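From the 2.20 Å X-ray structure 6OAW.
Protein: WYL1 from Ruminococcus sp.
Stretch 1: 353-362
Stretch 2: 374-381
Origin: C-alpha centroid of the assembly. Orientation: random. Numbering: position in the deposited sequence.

Stretch 1, residues 353-362: VKYYFNKFGK
Stretch 2, residues 374-381: EEMRTLYV

The contact between these two stretches of WYL1 illustrates a general principle of helix packing: where a helix gives way to a turn, one side chain from a neighbouring helix can bond two backbone groups, here N358 O and G361 N through the hydroxyl of Y380, while a salt bridge and nonpolar packing complete an interface with 338 Å² of surface buried, both sides summed.

Stretch 2 is helical throughout, with phi/psi values close to -65/-45 and successive i to i+4 bonds from T378 N to E374 O through V381 N to R377 O, each 2.8 to 3.0 Å. Stretch 1 enters as helix, with F357 N to V353 O and N358 N to K354 O both at 2.9 Å. A type I turn then runs from F357 to F360, its central residues N358 and K359 at -60/-25 and -95/6, and F360 N lies 3.0 Å from F357 O. G361 follows at 48/-127, a positive phi that by itself favours glycine. The register is set by N358 opposite M376, CA to CA 6.6 Å, and G361 opposite Y380, CA to CA 7.5 Å, so both chains advance in the same sense across the contact.

Y380, buried, is the centre of the polar network. Its CA-to-CB bond points toward stretch 1, and chi1 of -87° (m) with chi2 of -83° carries the hydroxyl to the turn. Y380 OH donates to N358 O at 2.6 Å, with that oxygen at the ring edge, near its plane. The same OH accepts a weak hydrogen bond from G361 N at 2.9 Å, where the N-H...O angle is only 129°. One hydroxyl thus serves as donor and acceptor to two backbone groups three residues apart, a task suited to tyrosine, whose rigid ring spans the gap and whose OH can do both. G361 CA lies 3.6 Å from Y380 CE1; an ideal CB on G361 would fall 3.5 Å from Y380 CE1, a tight contact.

Nonpolar packing occupies the middle, where N358 and M376 are both buried. N358 has chi1 of 60° (p) and a CA-to-CB bond directed sideways. M376, modelled as selenomethionine, also starts sideways, but chi1 of -67° and chi2 of -53° (both m), with chi3 at 91°, bring its end nearer. The long, unbranched chain lets SE of M376 sit 3.6 Å from both N358 CA and N358 CB while its CE lies 3.7 Å from K354 CD. L379, with chi1 172° (t) and chi2 66° (p), adds CD2 at 4.1 Å from N358 CB.

At the more exposed end, the CA-to-CB bonds of K354 and E375 both point toward the other stretch. K354 NZ donates to E375 OE2 at 2.9 Å in a salt bridge. The lysine reaches it through chi angles of -137°, -139°, -64° and 155°, and the glutamate through chi1 -78° (m), chi2 172° (t) and chi3 -125°. Lysine suits this place doubly: its aliphatic portion packs on M376 while its charge meets the carboxylate.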

# COMPACT_ATOMS: atom_id res chain seq x y z
N VAL B 353 10.62 -12.16 19.40
CA VAL B 353 9.65 -13.11 20.03
C VAL B 353 8.59 -12.30 20.79
O VAL B 353 7.39 -12.56 20.62
CB VAL B 353 10.37 -14.13 20.95
CG1 VAL B 353 9.43 -15.19 21.47
CG2 VAL B 353 11.51 -14.79 20.20
N LYS B 354 9.04 -11.37 21.63
CA LYS B 354 8.18 -10.48 22.46
C LYS B 354 7.22 -9.69 21.56
O LYS B 354 5.99 -9.66 21.81
CB LYS B 354 9.13 -9.52 23.18
CG LYS B 354 8.88 -9.23 24.63
CD LYS B 354 9.10 -7.77 24.96
CE LYS B 354 10.51 -7.29 24.78
NZ LYS B 354 10.53 -5.83 24.53
N TYR B 355 7.74 -9.04 20.50
CA TYR B 355 6.90 -8.25 19.56
C TYR B 355 5.92 -9.18 18.83
O TYR B 355 4.87 -8.71 18.42
CB TYR B 355 7.70 -7.44 18.53
CG TYR B 355 8.54 -6.30 19.07
CD1 TYR B 355 8.31 -5.76 20.32
CD2 TYR B 355 9.53 -5.73 18.30
CE1 TYR B 355 9.05 -4.69 20.79
CE2 TYR B 355 10.29 -4.68 18.75
CZ TYR B 355 10.05 -4.15 20.01
OH TYR B 355 10.78 -3.09 20.45
N TYR B 356 6.19 -10.48 18.74
CA TYR B 356 5.25 -11.39 18.06
C TYR B 356 4.16 -11.90 19.01
O TYR B 356 2.98 -11.93 18.62
CB TYR B 356 5.98 -12.59 17.47
CG TYR B 356 5.09 -13.43 16.60
CD1 TYR B 356 4.67 -12.98 15.36
CD2 TYR B 356 4.60 -14.65 17.05
CE1 TYR B 356 3.86 -13.76 14.56
CE2 TYR B 356 3.76 -15.42 16.27
CZ TYR B 356 3.40 -14.98 15.01
OH TYR B 356 2.58 -15.75 14.22
N PHE B 357 4.56 -12.34 20.21
CA PHE B 357 3.64 -13.04 21.13
C PHE B 357 2.97 -12.06 22.10
O PHE B 357 2.09 -12.51 22.84
CB PHE B 357 4.37 -14.19 21.80
CG PHE B 357 4.66 -15.33 20.88
CD1 PHE B 357 3.63 -16.08 20.34
CD2 PHE B 357 5.97 -15.68 20.58
CE1 PHE B 357 3.92 -17.15 19.52
CE2 PHE B 357 6.25 -16.73 19.73
CZ PHE B 357 5.23 -17.48 19.21
N ASN B 358 3.31 -10.77 22.08
CA ASN B 358 2.65 -9.79 22.98
C ASN B 358 1.13 -9.74 22.73
O ASN B 358 0.42 -9.38 23.67
CB ASN B 358 3.28 -8.40 22.92
CG ASN B 358 3.25 -7.75 21.56
OD1 ASN B 358 2.59 -8.26 20.65
ND2 ASN B 358 3.93 -6.61 21.44
N LYS B 359 0.64 -10.11 21.53
CA LYS B 359 -0.81 -10.12 21.23
C LYS B 359 -1.44 -11.50 21.44
O LYS B 359 -2.60 -11.65 21.17
CB LYS B 359 -1.08 -9.64 19.81
CG LYS B 359 -0.35 -10.43 18.72
CD LYS B 359 -0.68 -10.01 17.35
CE LYS B 359 0.25 -10.64 16.36
NZ LYS B 359 1.65 -10.29 16.66
N PHE B 360 -0.74 -12.50 21.95
CA PHE B 360 -1.27 -13.89 21.99
C PHE B 360 -1.95 -14.20 23.32
O PHE B 360 -2.66 -15.18 23.36
CB PHE B 360 -0.15 -14.89 21.75
CG PHE B 360 0.08 -15.24 20.31
CD1 PHE B 360 0.53 -14.29 19.40
CD2 PHE B 360 -0.09 -16.54 19.87
CE1 PHE B 360 0.78 -14.64 18.08
CE2 PHE B 360 0.12 -16.87 18.54
CZ PHE B 360 0.56 -15.92 17.65
N GLY B 361 -1.68 -13.44 24.39
CA GLY B 361 -2.16 -13.75 25.74
C GLY B 361 -1.89 -15.19 26.11
O GLY B 361 -0.76 -15.62 25.95
N LYS B 362 -2.92 -15.91 26.54
CA LYS B 362 -2.80 -17.30 27.04
C LYS B 362 -2.41 -18.27 25.93
O LYS B 362 -2.03 -19.39 26.28
CB LYS B 362 -4.11 -17.72 27.69
CG LYS B 362 -5.23 -18.06 26.72
CD LYS B 362 -6.36 -18.82 27.40
CE LYS B 362 -7.40 -19.30 26.40
N GLU B 374 8.54 -11.05 32.44
CA GLU B 374 8.20 -9.96 33.38
C GLU B 374 7.49 -8.80 32.62
O GLU B 374 6.51 -8.26 33.16
CB GLU B 374 9.45 -9.50 34.12
CG GLU B 374 10.04 -10.56 35.06
CD GLU B 374 11.46 -10.31 35.51
OE1 GLU B 374 12.12 -11.28 35.99
OE2 GLU B 374 11.88 -9.13 35.47
N GLU B 375 7.94 -8.48 31.40
CA GLU B 375 7.29 -7.42 30.57
C GLU B 375 5.89 -7.89 30.17
O GLU B 375 4.97 -7.10 30.27
CB GLU B 375 8.06 -7.08 29.29
CG GLU B 375 9.25 -6.19 29.55
CD GLU B 375 10.12 -6.02 28.32
OE1 GLU B 375 11.35 -6.31 28.42
OE2 GLU B 375 9.52 -5.67 27.24
N MSE B 376 5.74 -9.13 29.72
CA MSE B 376 4.42 -9.65 29.30
C MSE B 376 3.49 -9.67 30.51
O MSE B 376 2.35 -9.22 30.35
CB MSE B 376 4.53 -11.05 28.70
CG MSE B 376 5.28 -11.10 27.36
SE MSE B 376 4.58 -9.84 25.99
CE MSE B 376 5.62 -8.19 26.27
N ARG B 377 3.98 -10.12 31.68
CA ARG B 377 3.13 -10.19 32.90
C ARG B 377 2.61 -8.78 33.23
O ARG B 377 1.41 -8.64 33.49
CB ARG B 377 3.85 -10.80 34.10
CG ARG B 377 2.92 -10.99 35.29
CD ARG B 377 3.70 -11.46 36.48
NE ARG B 377 2.81 -11.75 37.60
CZ ARG B 377 3.13 -11.58 38.88
NH1 ARG B 377 4.34 -11.14 39.20
NH2 ARG B 377 2.26 -11.86 39.82
N THR B 378 3.50 -7.78 33.23
CA THR B 378 3.16 -6.35 33.47
C THR B 378 2.14 -5.88 32.42
O THR B 378 1.08 -5.36 32.82
CB THR B 378 4.44 -5.51 33.43
OG1 THR B 378 5.20 -5.96 34.54
CG2 THR B 378 4.19 -4.01 33.52
N LEU B 379 2.42 -6.07 31.12
CA LEU B 379 1.51 -5.61 30.04
C LEU B 379 0.11 -6.18 30.30
O LEU B 379 -0.88 -5.40 30.31
CB LEU B 379 2.04 -6.06 28.68
CG LEU B 379 1.11 -5.84 27.49
CD1 LEU B 379 0.88 -4.34 27.23
CD2 LEU B 379 1.70 -6.52 26.24
N TYR B 380 0.03 -7.48 30.56
CA TYR B 380 -1.26 -8.20 30.67
C TYR B 380 -1.94 -7.84 31.99
O TYR B 380 -3.15 -7.61 31.94
CB TYR B 380 -1.09 -9.70 30.46
CG TYR B 380 -1.18 -10.03 29.01
CD1 TYR B 380 -2.41 -10.19 28.40
CD2 TYR B 380 -0.06 -10.00 28.21
CE1 TYR B 380 -2.53 -10.36 27.03
CE2 TYR B 380 -0.16 -10.17 26.84
CZ TYR B 380 -1.40 -10.36 26.25
OH TYR B 380 -1.53 -10.55 24.90
N VAL B 381 -1.21 -7.79 33.12
CA VAL B 381 -1.90 -7.57 34.42
C VAL B 381 -2.43 -6.12 34.39
O VAL B 381 -3.57 -5.94 34.77
CB VAL B 381 -0.99 -7.86 35.63
CG1 VAL B 381 -1.56 -7.29 36.94
CG2 VAL B 381 -0.76 -9.36 35.78